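Long-range contact in putative thioesterase II (Thermobifida fusca, PDB 3BBJ), which probably hydrolyses acyl-CoA or related acyl thioesters, as a double-hotdog thioesterase: residues L41-S53 with L94-T108. Sequence-based numbering, arbitrary orientation.
Sequences LMTVLQRSALAES and LFQEGRTILTGTLAT
Leu41 meets three residues of the hairpin 94-108 at once, where the central helix of a hotdog fold lies in its curved antiparallel sheet; helix 41-51 crosses strand 99-108 at -47°. Leu41 CB sits 3.7 Å from Leu102 CD2, while CD1 reaches Ile101 CG2 and CD2 reaches Leu94 CD2, crossing both side chains at about a right angle. One turn on, Leu45 divides its methyls between the paired strands: CD1 rests on Leu102 CD2 (3.8 Å) and CD2 on Leu94 CB (3.8 Å). Gly104 lies beneath CD1, its backbone N 4.1 Å from that methyl. Leu106 CD2 then touches both Gln46 CA (3.9 Å) and Ala49 CB (4.1 Å), whereas Gln46 NE2 is hydrogen-bonded to the carbonyl of Leu192. Leu50 CD2 touches Thr108 CG2, the two side chains sliding past each other in opposite directions. Beyond the helix, Ser53 OG stands anti to its own N (chi1 175°), from where it donates to Thr108 OG1 and is also hydrogen-bonded to His55 N. A valine in place of Thr108 would probably cost Ser53 OG its acceptor and the Thr88 carbonyl its donor, since both bond to Thr108 OG1, 2.6 Å from Ser53 OG.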
loop_
_atom_site.group_PDB
_atom_site.type_symbol
_atom_site.label_atom_id
_atom_site.label_comp_id
_atom_site.label_asym_id
_atom_site.label_seq_id
_atom_site.Cartn_x
_atom_site.Cartn_y
_atom_site.Cartn_z
ATOM N N LEU A 41 -1.465 3.466 17.098
ATOM C CA LEU A 41 -1.385 2.015 17.247
ATOM C C LEU A 41 -0.306 1.438 16.323
ATOM O O LEU A 41 0.317 0.411 16.634
ATOM C CB LEU A 41 -2.727 1.361 16.936
ATOM C CG LEU A 41 -3.993 1.883 17.631
ATOM C CD1 LEU A 41 -5.146 1.026 17.202
ATOM C CD2 LEU A 41 -3.891 1.886 19.167
HETATM N N MSE A 42 -0.088 2.100 15.181
HETATM C CA MSE A 42 0.994 1.711 14.272
HETATM C C MSE A 42 2.377 1.927 14.891
HETATM O O MSE A 42 3.257 1.076 14.777
HETATM C CB MSE A 42 0.864 2.451 12.943
HETATM C CG MSE A 42 -0.196 1.793 12.013
HETATM SE SE MSE A 42 -0.802 2.875 10.522
HETATM C CE MSE A 42 0.889 3.688 10.036
ATOM N N THR A 43 2.533 3.060 15.563
ATOM C CA THR A 43 3.767 3.479 16.198
ATOM C C THR A 43 4.223 2.449 17.226
ATOM O O THR A 43 5.406 2.093 17.307
ATOM C CB THR A 43 3.556 4.864 16.881
ATOM O OG1 THR A 43 3.407 5.882 15.872
ATOM C CG2 THR A 43 4.711 5.212 17.770
ATOM N N VAL A 44 3.255 1.978 18.000
ATOM C CA VAL A 44 3.477 0.970 19.031
ATOM C C VAL A 44 3.835 -0.377 18.403
ATOM O O VAL A 44 4.749 -1.065 18.874
ATOM C CB VAL A 44 2.225 0.841 19.935
ATOM C CG1 VAL A 44 2.199 -0.500 20.654
ATOM C CG2 VAL A 44 2.170 1.997 20.935
ATOM N N LEU A 45 3.124 -0.758 17.346
ATOM C CA LEU A 45 3.407 -2.010 16.672
ATOM C C LEU A 45 4.757 -1.926 15.979
ATOM O O LEU A 45 5.513 -2.897 15.984
ATOM C CB LEU A 45 2.319 -2.362 15.661
ATOM C CG LEU A 45 0.943 -2.818 16.155
ATOM C CD1 LEU A 45 0.163 -3.372 14.944
ATOM C CD2 LEU A 45 1.037 -3.872 17.270
ATOM N N GLN A 46 5.086 -0.768 15.411
ATOM C CA GLN A 46 6.389 -0.612 14.770
ATOM C C GLN A 46 7.497 -0.908 15.759
ATOM O O GLN A 46 8.489 -1.550 15.391
ATOM C CB GLN A 46 6.573 0.793 14.166
ATOM C CG GLN A 46 7.955 1.013 13.514
ATOM C CD GLN A 46 8.069 2.344 12.776
ATOM O OE1 GLN A 46 7.383 2.575 11.786
ATOM N NE2 GLN A 46 8.969 3.216 13.246
ATOM N N ARG A 47 7.338 -0.411 16.992
ATOM C CA ARG A 47 8.342 -0.597 18.047
ATOM C C ARG A 47 8.571 -2.059 18.375
ATOM O O ARG A 47 9.705 -2.495 18.563
ATOM C CB ARG A 47 7.939 0.138 19.337
ATOM C CG ARG A 47 8.250 1.607 19.304
ATOM C CD ARG A 47 8.423 2.207 20.691
ATOM N NE ARG A 47 9.320 3.359 20.630
ATOM C CZ ARG A 47 8.966 4.599 20.297
ATOM N NH1 ARG A 47 7.713 4.898 19.987
ATOM N NH2 ARG A 47 9.887 5.558 20.265
ATOM N N SER A 48 7.477 -2.805 18.460
ATOM C CA SER A 48 7.545 -4.220 18.731
ATOM C C SER A 48 8.323 -4.951 17.651
ATOM O O SER A 48 9.091 -5.868 17.939
ATOM C CB SER A 48 6.131 -4.803 18.820
ATOM O OG SER A 48 5.411 -4.622 17.610
ATOM N N ALA A 49 8.122 -4.541 16.407
ATOM C CA ALA A 49 8.724 -5.225 15.275
ATOM C C ALA A 49 10.220 -5.005 15.191
ATOM O O ALA A 49 10.974 -5.934 14.910
ATOM C CB ALA A 49 8.052 -4.800 13.988
ATOM N N LEU A 50 10.654 -3.776 15.411
ATOM C CA LEU A 50 12.081 -3.460 15.346
ATOM C C LEU A 50 12.843 -4.026 16.546
ATOM O O LEU A 50 14.047 -4.240 16.467
ATOM C CB LEU A 50 12.291 -1.944 15.269
ATOM C CG LEU A 50 11.696 -1.231 14.056
ATOM C CD1 LEU A 50 11.770 0.280 14.247
ATOM C CD2 LEU A 50 12.426 -1.662 12.821
ATOM N N ALA A 51 12.143 -4.234 17.663
ATOM C CA ALA A 51 12.740 -4.876 18.832
ATOM C C ALA A 51 13.092 -6.327 18.496
ATOM O O ALA A 51 14.066 -6.881 19.022
ATOM C CB ALA A 51 11.799 -4.819 20.028
ATOM N N GLU A 52 12.315 -6.927 17.600
ATOM C CA GLU A 52 12.516 -8.319 17.191
ATOM C C GLU A 52 13.439 -8.487 15.989
ATOM O O GLU A 52 13.693 -9.612 15.561
ATOM C CB GLU A 52 11.157 -8.956 16.885
ATOM C CG GLU A 52 10.255 -9.070 18.122
ATOM C CD GLU A 52 10.705 -10.158 19.095
ATOM O OE1 GLU A 52 10.840 -11.323 18.655
ATOM O OE2 GLU A 52 10.914 -9.851 20.295
ATOM N N SER A 53 13.966 -7.382 15.471
ATOM C CA SER A 53 14.708 -7.398 14.226
ATOM C C SER A 53 16.161 -7.007 14.384
ATOM O O SER A 53 16.519 -6.215 15.264
ATOM C CB SER A 53 14.057 -6.429 13.236
ATOM O OG SER A 53 14.806 -6.319 12.036
ATOM N N LEU A 94 -1.822 -6.561 17.626
ATOM C CA LEU A 94 -2.255 -5.903 18.860
ATOM C C LEU A 94 -3.568 -6.487 19.351
ATOM O O LEU A 94 -4.523 -6.612 18.580
ATOM C CB LEU A 94 -2.427 -4.408 18.642
ATOM C CG LEU A 94 -2.860 -3.572 19.837
ATOM C CD1 LEU A 94 -1.807 -3.648 20.948
ATOM C CD2 LEU A 94 -3.093 -2.121 19.393
ATOM N N PHE A 95 -3.590 -6.826 20.648
ATOM C CA PHE A 95 -4.764 -7.385 21.312
ATOM C C PHE A 95 -5.219 -6.498 22.454
ATOM O O PHE A 95 -4.415 -5.848 23.116
ATOM C CB PHE A 95 -4.445 -8.745 21.892
ATOM C CG PHE A 95 -4.077 -9.762 20.878
ATOM C CD1 PHE A 95 -2.782 -9.828 20.384
ATOM C CD2 PHE A 95 -5.007 -10.684 20.438
ATOM C CE1 PHE A 95 -2.434 -10.795 19.436
ATOM C CE2 PHE A 95 -4.657 -11.662 19.489
ATOM C CZ PHE A 95 -3.373 -11.713 18.990
ATOM N N GLN A 96 -6.524 -6.474 22.679
ATOM C CA GLN A 96 -7.093 -5.719 23.787
ATOM C C GLN A 96 -8.437 -6.330 24.157
ATOM O O GLN A 96 -9.336 -6.442 23.307
ATOM C CB GLN A 96 -7.246 -4.231 23.438
ATOM C CG GLN A 96 -7.363 -3.341 24.674
ATOM C CD GLN A 96 -7.663 -1.872 24.364
ATOM O OE1 GLN A 96 -8.521 -1.557 23.532
ATOM N NE2 GLN A 96 -6.968 -0.967 25.063
ATOM N N GLU A 97 -8.564 -6.707 25.429
ATOM C CA GLU A 97 -9.767 -7.346 25.966
ATOM C C GLU A 97 -10.088 -8.603 25.185
ATOM O O GLU A 97 -11.214 -8.809 24.754
ATOM C CB GLU A 97 -10.963 -6.392 25.977
ATOM C CG GLU A 97 -10.752 -5.140 26.818
ATOM C CD GLU A 97 -12.065 -4.509 27.268
ATOM O OE1 GLU A 97 -12.919 -5.238 27.835
ATOM O OE2 GLU A 97 -12.236 -3.287 27.070
ATOM N N GLY A 98 -9.064 -9.420 24.984
ATOM C CA GLY A 98 -9.195 -10.700 24.311
ATOM C C GLY A 98 -9.562 -10.661 22.841
ATOM O O GLY A 98 -9.942 -11.691 22.283
ATOM N N ARG A 99 -9.442 -9.497 22.205
ATOM C CA ARG A 99 -9.808 -9.354 20.795
ATOM C C ARG A 99 -8.678 -8.710 20.000
ATOM O O ARG A 99 -7.976 -7.827 20.521
ATOM C CB ARG A 99 -11.106 -8.546 20.680
ATOM C CG ARG A 99 -12.353 -9.344 21.117
ATOM C CD ARG A 99 -13.623 -8.494 21.219
ATOM N NE ARG A 99 -13.546 -7.505 22.303
ATOM C CZ ARG A 99 -14.579 -6.804 22.787
ATOM N NH1 ARG A 99 -15.810 -6.971 22.300
ATOM N NH2 ARG A 99 -14.381 -5.930 23.779
ATOM N N THR A 100 -8.488 -9.165 18.758
ATOM C CA THR A 100 -7.467 -8.581 17.895
ATOM C C THR A 100 -7.941 -7.220 17.379
ATOM O O THR A 100 -9.051 -7.067 16.904
ATOM C CB THR A 100 -7.037 -9.503 16.717
ATOM O OG1 THR A 100 -8.183 -9.899 15.957
ATOM C CG2 THR A 100 -6.312 -10.744 17.230
ATOM N N ILE A 101 -7.071 -6.228 17.497
ATOM C CA ILE A 101 -7.379 -4.867 17.093
ATOM C C ILE A 101 -6.882 -4.607 15.657
ATOM O O ILE A 101 -7.642 -4.198 14.763
ATOM C CB ILE A 101 -6.692 -3.878 18.075
ATOM C CG1 ILE A 101 -7.114 -4.176 19.529
ATOM C CG2 ILE A 101 -6.938 -2.406 17.678
ATOM C CD1 ILE A 101 -8.615 -4.084 19.818
ATOM N N LEU A 102 -5.604 -4.924 15.464
ATOM C CA LEU A 102 -4.839 -4.525 14.313
ATOM C C LEU A 102 -3.672 -5.471 14.123
ATOM O O LEU A 102 -3.074 -5.911 15.098
ATOM C CB LEU A 102 -4.268 -3.136 14.621
ATOM C CG LEU A 102 -3.353 -2.443 13.608
ATOM C CD1 LEU A 102 -4.129 -2.196 12.315
ATOM C CD2 LEU A 102 -2.847 -1.161 14.206
ATOM N N THR A 103 -3.351 -5.781 12.866
ATOM C CA THR A 103 -2.141 -6.540 12.545
ATOM C C THR A 103 -1.311 -5.805 11.493
ATOM O O THR A 103 -1.848 -5.214 10.569
ATOM C CB THR A 103 -2.426 -7.963 12.068
ATOM O OG1 THR A 103 -1.181 -8.653 11.906
ATOM C CG2 THR A 103 -3.170 -7.971 10.756
ATOM N N GLY A 104 0.006 -5.830 11.691
ATOM C CA GLY A 104 0.960 -5.246 10.768
ATOM C C GLY A 104 2.023 -6.259 10.364
ATOM O O GLY A 104 2.326 -7.181 11.123
ATOM N N THR A 105 2.523 -6.142 9.130
ATOM C CA THR A 105 3.679 -6.917 8.697
ATOM C C THR A 105 4.647 -5.859 8.199
ATOM O O THR A 105 4.257 -4.940 7.502
ATOM C CB THR A 105 3.325 -7.972 7.651
ATOM O OG1 THR A 105 2.272 -8.791 8.174
ATOM C CG2 THR A 105 4.550 -8.861 7.320
ATOM N N LEU A 106 5.884 -5.941 8.659
ATOM C CA LEU A 106 6.865 -4.919 8.386
ATOM C C LEU A 106 8.117 -5.517 7.808
ATOM O O LEU A 106 8.718 -6.421 8.403
ATOM C CB LEU A 106 7.216 -4.124 9.667
ATOM C CG LEU A 106 6.130 -3.228 10.300
ATOM C CD1 LEU A 106 5.115 -4.051 11.085
ATOM C CD2 LEU A 106 6.735 -2.176 11.198
ATOM N N ALA A 107 8.494 -5.012 6.630
ATOM C CA ALA A 107 9.761 -5.356 6.020
ATOM C C ALA A 107 10.736 -4.383 6.655
ATOM O O ALA A 107 10.624 -3.163 6.448
ATOM C CB ALA A 107 9.719 -5.180 4.498
ATOM N N THR A 108 11.669 -4.915 7.450
ATOM C CA THR A 108 12.691 -4.085 8.083
ATOM C C THR A 108 14.013 -4.297 7.377
ATOM O O THR A 108 14.328 -5.406 6.928
ATOM C CB THR A 108 12.877 -4.367 9.597
ATOM O OG1 THR A 108 13.718 -5.507 9.776
ATOM C CG2 THR A 108 11.521 -4.591 10.304
#